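VlsE1 (Borreliella burgdorferi, PDB 1L8W) is a variable surface lipoprotein antigen of the Lyme disease spirochaete, probably helping it evade the host immune response by antigenic switching. Local coordinates at residues Ser155-Ala160 with Asn246-Ala251; Gly203-Ala208 with Lys294-Gly299. All blocks are in the same frame, centred on the assembly; numbering follows the deposited sequence.

Contact 1. Residues Ser155-Ala160 with Asn246-Ala251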
loop_
_atom_site.group_PDB
_atom_site.type_symbol
_atom_site.label_atom_id
_atom_site.label_comp_id
_atom_site.label_asym_id
_atom_site.label_seq_id
_atom_site.Cartn_x
_atom_site.Cartn_y
_atom_site.Cartn_z
ATOM N N SER A 155 10.844 2.383 -5.817
ATOM C CA SER A 155 9.786 1.388 -5.636
ATOM C C SER A 155 8.652 2.014 -4.818
ATOM O O SER A 155 7.475 1.861 -5.151
ATOM C CB SER A 155 10.330 0.158 -4.899
ATOM O OG SER A 155 9.316 -0.800 -4.670
ATOM N N VAL A 156 9.018 2.722 -3.749
ATOM C CA VAL A 156 8.040 3.378 -2.878
ATOM C C VAL A 156 7.192 4.381 -3.646
ATOM O O VAL A 156 5.972 4.250 -3.720
ATOM C CB VAL A 156 8.726 4.145 -1.709
ATOM C CG1 VAL A 156 7.677 4.792 -0.837
ATOM C CG2 VAL A 156 9.580 3.208 -0.877
ATOM N N LYS A 157 7.847 5.383 -4.225
ATOM C CA LYS A 157 7.147 6.427 -4.969
ATOM C C LYS A 157 6.396 5.905 -6.170
ATOM O O LYS A 157 5.315 6.407 -6.495
ATOM C CB LYS A 157 8.118 7.521 -5.418
ATOM C CG LYS A 157 8.657 8.369 -4.289
ATOM C CD LYS A 157 9.263 9.651 -4.828
ATOM C CE LYS A 157 10.426 9.368 -5.757
ATOM N NZ LYS A 157 11.468 8.566 -5.056
ATOM N N GLY A 158 6.973 4.905 -6.837
ATOM C CA GLY A 158 6.320 4.335 -8.001
ATOM C C GLY A 158 5.072 3.568 -7.617
ATOM O O GLY A 158 4.049 3.630 -8.297
ATOM N N ILE A 159 5.145 2.830 -6.518
ATOM C CA ILE A 159 3.983 2.071 -6.090
ATOM C C ILE A 159 2.873 3.051 -5.724
ATOM O O ILE A 159 1.711 2.839 -6.071
ATOM C CB ILE A 159 4.340 1.145 -4.905
ATOM C CG1 ILE A 159 5.257 0.020 -5.403
ATOM C CG2 ILE A 159 3.080 0.540 -4.283
ATOM C CD1 ILE A 159 5.678 -0.947 -4.320
ATOM N N ALA A 160 3.244 4.135 -5.044
ATOM C CA ALA A 160 2.276 5.157 -4.642
ATOM C C ALA A 160 1.650 5.842 -5.864
ATOM O O ALA A 160 0.423 5.983 -5.960
ATOM C CB ALA A 160 2.957 6.194 -3.751
ATOM N N ASN A 246 4.709 12.720 5.552
ATOM C CA ASN A 246 3.775 11.972 4.718
ATOM C C ASN A 246 4.183 10.499 4.725
ATOM O O ASN A 246 5.347 10.176 4.949
ATOM C CB ASN A 246 3.755 12.546 3.293
ATOM C CG ASN A 246 5.096 12.413 2.583
ATOM O OD1 ASN A 246 5.504 11.316 2.202
ATOM N ND2 ASN A 246 5.785 13.535 2.402
ATOM N N PRO A 247 3.232 9.579 4.490
ATOM C CA PRO A 247 3.599 8.158 4.501
ATOM C C PRO A 247 4.699 7.707 3.515
ATOM O O PRO A 247 5.420 6.737 3.791
ATOM C CB PRO A 247 2.254 7.444 4.296
ATOM C CG PRO A 247 1.398 8.453 3.626
ATOM C CD PRO A 247 1.787 9.759 4.260
ATOM N N ILE A 248 4.836 8.402 2.385
ATOM C CA ILE A 248 5.873 8.065 1.405
ATOM C C ILE A 248 7.262 8.374 1.980
ATOM O O ILE A 248 8.176 7.552 1.898
ATOM C CB ILE A 248 5.664 8.841 0.070
ATOM C CG1 ILE A 248 4.407 8.320 -0.638
ATOM C CG2 ILE A 248 6.886 8.694 -0.841
ATOM C CD1 ILE A 248 4.103 9.022 -1.940
ATOM N N ALA A 249 7.411 9.545 2.584
ATOM C CA ALA A 249 8.683 9.938 3.179
ATOM C C ALA A 249 9.039 9.040 4.363
ATOM O O ALA A 249 10.220 8.761 4.622
ATOM C CB ALA A 249 8.612 11.386 3.635
ATOM N N ALA A 250 8.014 8.594 5.085
ATOM C CA ALA A 250 8.217 7.734 6.248
ATOM C C ALA A 250 8.590 6.324 5.822
ATOM O O ALA A 250 9.465 5.708 6.432
ATOM C CB ALA A 250 6.946 7.711 7.131
ATOM N N ALA A 251 7.933 5.818 4.780
ATOM C CA ALA A 251 8.198 4.467 4.270
ATOM C C ALA A 251 9.625 4.302 3.718
ATOM O O ALA A 251 10.284 3.304 3.991
ATOM C CB ALA A 251 7.169 4.099 3.195
#
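Ile248 meets Val156, Lys157 and Ala160 where helix 155-160 and helix 247-251 of VlsE1 run nearly antiparallel, at 151°, with their axes 9.8 Å apart; one branched side chain supplies most of the contacts from its helix. The second segment opens with Asn246 as N-cap. Its OD1 accepts the Ala249 N-H over 2.6 Å, the donor tilted 33° from the carbonyl plane, which caps the first turn. The two branches of Ile248 divide the contact. CG1 stands anti to the carbonyl carbon, and the extended chi2 (179°) places CD1 at the methyl of Ala160, with Ile248 CD1 and Ala160 CB 3.5 Å apart. Ile248 CG2, anti to the backbone N, lies 4.0 Å from Val156 CG1 and touches Lys157 CG as well. Val156 and Ile248 lie alongside each other, running opposite ways, whereas the lysine chain crosses the isoleucine at about a right angle; only its CG makes the contact, and the rest of the chain turns off. One turn on, Ala251 CB reaches Val156 CG1 at 4.1 Å, and no hydrogen bond joins the two segments. The short helix 247-252 thus lies against helix 153-170 on this face, touches helix 269-281 through Pro247, Ala250 and Ala251, and meets helix 220-230 through Pro247 and Ile248, while Ala160 also touches Ile227 of that last helix.

Contact 2. Residues Gly203-Ala208 with Lys294-Gly299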
loop_
_atom_site.group_PDB
_atom_site.type_symbol
_atom_site.label_atom_id
_atom_site.label_comp_id
_atom_site.label_asym_id
_atom_site.label_seq_id
_atom_site.Cartn_x
_atom_site.Cartn_y
_atom_site.Cartn_z
ATOM N N GLY A 203 13.129 -0.231 18.017
ATOM C CA GLY A 203 12.128 -1.228 17.681
ATOM C C GLY A 203 11.986 -2.355 18.693
ATOM O O GLY A 203 12.962 -3.021 19.045
ATOM N N ASP A 204 10.769 -2.561 19.181
ATOM C CA ASP A 204 10.521 -3.637 20.127
ATOM C C ASP A 204 9.069 -4.086 20.144
ATOM O O ASP A 204 8.212 -3.528 19.453
ATOM C CB ASP A 204 10.976 -3.256 21.549
ATOM C CG ASP A 204 10.176 -2.103 22.152
ATOM O OD1 ASP A 204 9.232 -1.588 21.509
ATOM O OD2 ASP A 204 10.509 -1.713 23.289
ATOM N N SER A 205 8.824 -5.120 20.936
ATOM C CA SER A 205 7.516 -5.731 21.092
ATOM C C SER A 205 6.351 -4.745 21.105
ATOM O O SER A 205 5.401 -4.901 20.342
ATOM C CB SER A 205 7.522 -6.572 22.374
ATOM O OG SER A 205 6.329 -7.315 22.517
ATOM N N GLU A 206 6.427 -3.739 21.973
ATOM C CA GLU A 206 5.380 -2.730 22.100
ATOM C C GLU A 206 5.164 -1.870 20.855
ATOM O O GLU A 206 4.031 -1.476 20.552
ATOM C CB GLU A 206 5.682 -1.813 23.286
ATOM C CG GLU A 206 4.989 -0.456 23.192
ATOM C CD GLU A 206 5.377 0.476 24.315
ATOM O OE1 GLU A 206 6.587 0.599 24.582
ATOM O OE2 GLU A 206 4.476 1.089 24.923
ATOM N N ALA A 207 6.246 -1.556 20.149
ATOM C CA ALA A 207 6.144 -0.738 18.947
ATOM C C ALA A 207 5.472 -1.527 17.822
ATOM O O ALA A 207 4.758 -0.952 17.000
ATOM C CB ALA A 207 7.520 -0.271 18.513
ATOM N N ALA A 208 5.708 -2.840 17.795
ATOM C CA ALA A 208 5.117 -3.712 16.784
ATOM C C ALA A 208 3.623 -3.813 17.032
ATOM O O ALA A 208 2.846 -4.001 16.099
ATOM C CB ALA A 208 5.745 -5.105 16.837
ATOM N N LYS A 294 13.541 -9.571 18.122
ATOM C CA LYS A 294 12.998 -10.199 16.924
ATOM C C LYS A 294 11.903 -11.198 17.249
ATOM O O LYS A 294 10.751 -11.011 16.884
ATOM C CB LYS A 294 14.102 -10.909 16.136
ATOM C CG LYS A 294 13.578 -11.691 14.949
ATOM C CD LYS A 294 14.673 -12.469 14.240
ATOM C CE LYS A 294 15.571 -11.558 13.436
ATOM N NZ LYS A 294 14.818 -10.871 12.354
ATOM N N GLU A 295 12.274 -12.262 17.947
ATOM C CA GLU A 295 11.329 -13.302 18.311
ATOM C C GLU A 295 10.169 -12.763 19.135
ATOM O O GLU A 295 9.089 -13.348 19.163
ATOM C CB GLU A 295 12.052 -14.397 19.098
ATOM C CG GLU A 295 13.351 -14.852 18.450
ATOM C CD GLU A 295 14.576 -14.138 19.006
ATOM O OE1 GLU A 295 14.519 -12.900 19.208
ATOM O OE2 GLU A 295 15.604 -14.819 19.234
ATOM N N LYS A 296 10.389 -11.635 19.794
ATOM C CA LYS A 296 9.369 -11.049 20.657
ATOM C C LYS A 296 8.414 -10.095 19.946
ATOM O O LYS A 296 7.285 -9.888 20.403
ATOM C CB LYS A 296 10.053 -10.328 21.829
ATOM C CG LYS A 296 9.105 -9.820 22.905
ATOM C CD LYS A 296 9.841 -9.146 24.068
ATOM C CE LYS A 296 10.788 -10.110 24.780
ATOM N NZ LYS A 296 11.142 -9.651 26.163
ATOM N N ALA A 297 8.855 -9.531 18.823
ATOM C CA ALA A 297 8.036 -8.574 18.087
ATOM C C ALA A 297 7.796 -8.918 16.616
ATOM O O ALA A 297 6.964 -8.294 15.963
ATOM C CB ALA A 297 8.662 -7.183 18.200
ATOM N N GLU A 298 8.518 -9.904 16.101
ATOM C CA GLU A 298 8.390 -10.329 14.699
ATOM C C GLU A 298 6.933 -10.543 14.260
ATOM O O GLU A 298 6.433 -9.886 13.332
ATOM C CB GLU A 298 9.155 -11.635 14.502
ATOM C CG GLU A 298 9.407 -12.025 13.060
ATOM C CD GLU A 298 10.217 -13.310 12.969
ATOM O OE1 GLU A 298 11.189 -13.456 13.750
ATOM O OE2 GLU A 298 9.888 -14.166 12.118
ATOM N N GLY A 299 6.273 -11.479 14.939
ATOM C CA GLY A 299 4.893 -11.823 14.646
ATOM C C GLY A 299 3.953 -10.645 14.527
ATOM O O GLY A 299 3.134 -10.592 13.616
#
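Ser205 and Ala208 face Ala297 where an N-capped helix start packs on the first turns of the long C-terminal helix 294-333. The CA atoms of Ser205 and Ala297 are only 4.2 Å apart, a close approach consistent with the small side chains here. The cap comes from Asp204: its OD1 accepts the Ala207 N-H over 3.3 Å, met nearly along the C-O axis of the carboxylate. Separately, Ala208 N bonds to the Asp204 carbonyl oxygen, the first backbone bond of the helical i to i+4 kind. The N-H of Ser205 is instead taken by the carboxylate of Glu293, just ahead of the long helix, a polar tie beside the packed methyls.

Van der Waals contact centres on Ala297. Ala297 CB sits against the backbone at the start of the capped helix, 3.4 Å from Ser205 N, and touches the methyl of Ala208, the two CB atoms being 3.8 Å apart. Ala208 CB also rests 3.5 Å from the carbonyl oxygen of Ala297. At the outer edge the aliphatic chain of Lys296 lies by Ser205, with Lys296 CG and Ser205 CB 3.7 Å apart, and its amino end points elsewhere.

Across the segments the polar chemistry is slight. The hydroxyl of Ser205, anti to its backbone N (chi1 -174°), is thereby turned to the long helix, where Ser205 OG gives a weak hydrogen bond to Lys296 O at 3.5 Å.

How the contacts relate
Set side by side, the two contacts illustrate how helix packing differs with place in the fold. Contact 1 is buried, its centre about 9 Å from the centre of the chain; it has no hydrogen bond across its segments and rests mainly on apolar side chains. Contact 2, its centre about 21 Å from that of the chain, is only partly buried and adds a weak hydrogen bond from a hydroxyl to its methyl packing. They hold different elements, yet each has a helix start capped by an Asn or Asp side chain. In the interior a branched isoleucine makes the contact, and the nearest CA atoms, of Lys157 and Ile248, are 6.7 Å apart; those of Ser205 and Ala297 in contact 2 are closer. Their segments alternate along the chain.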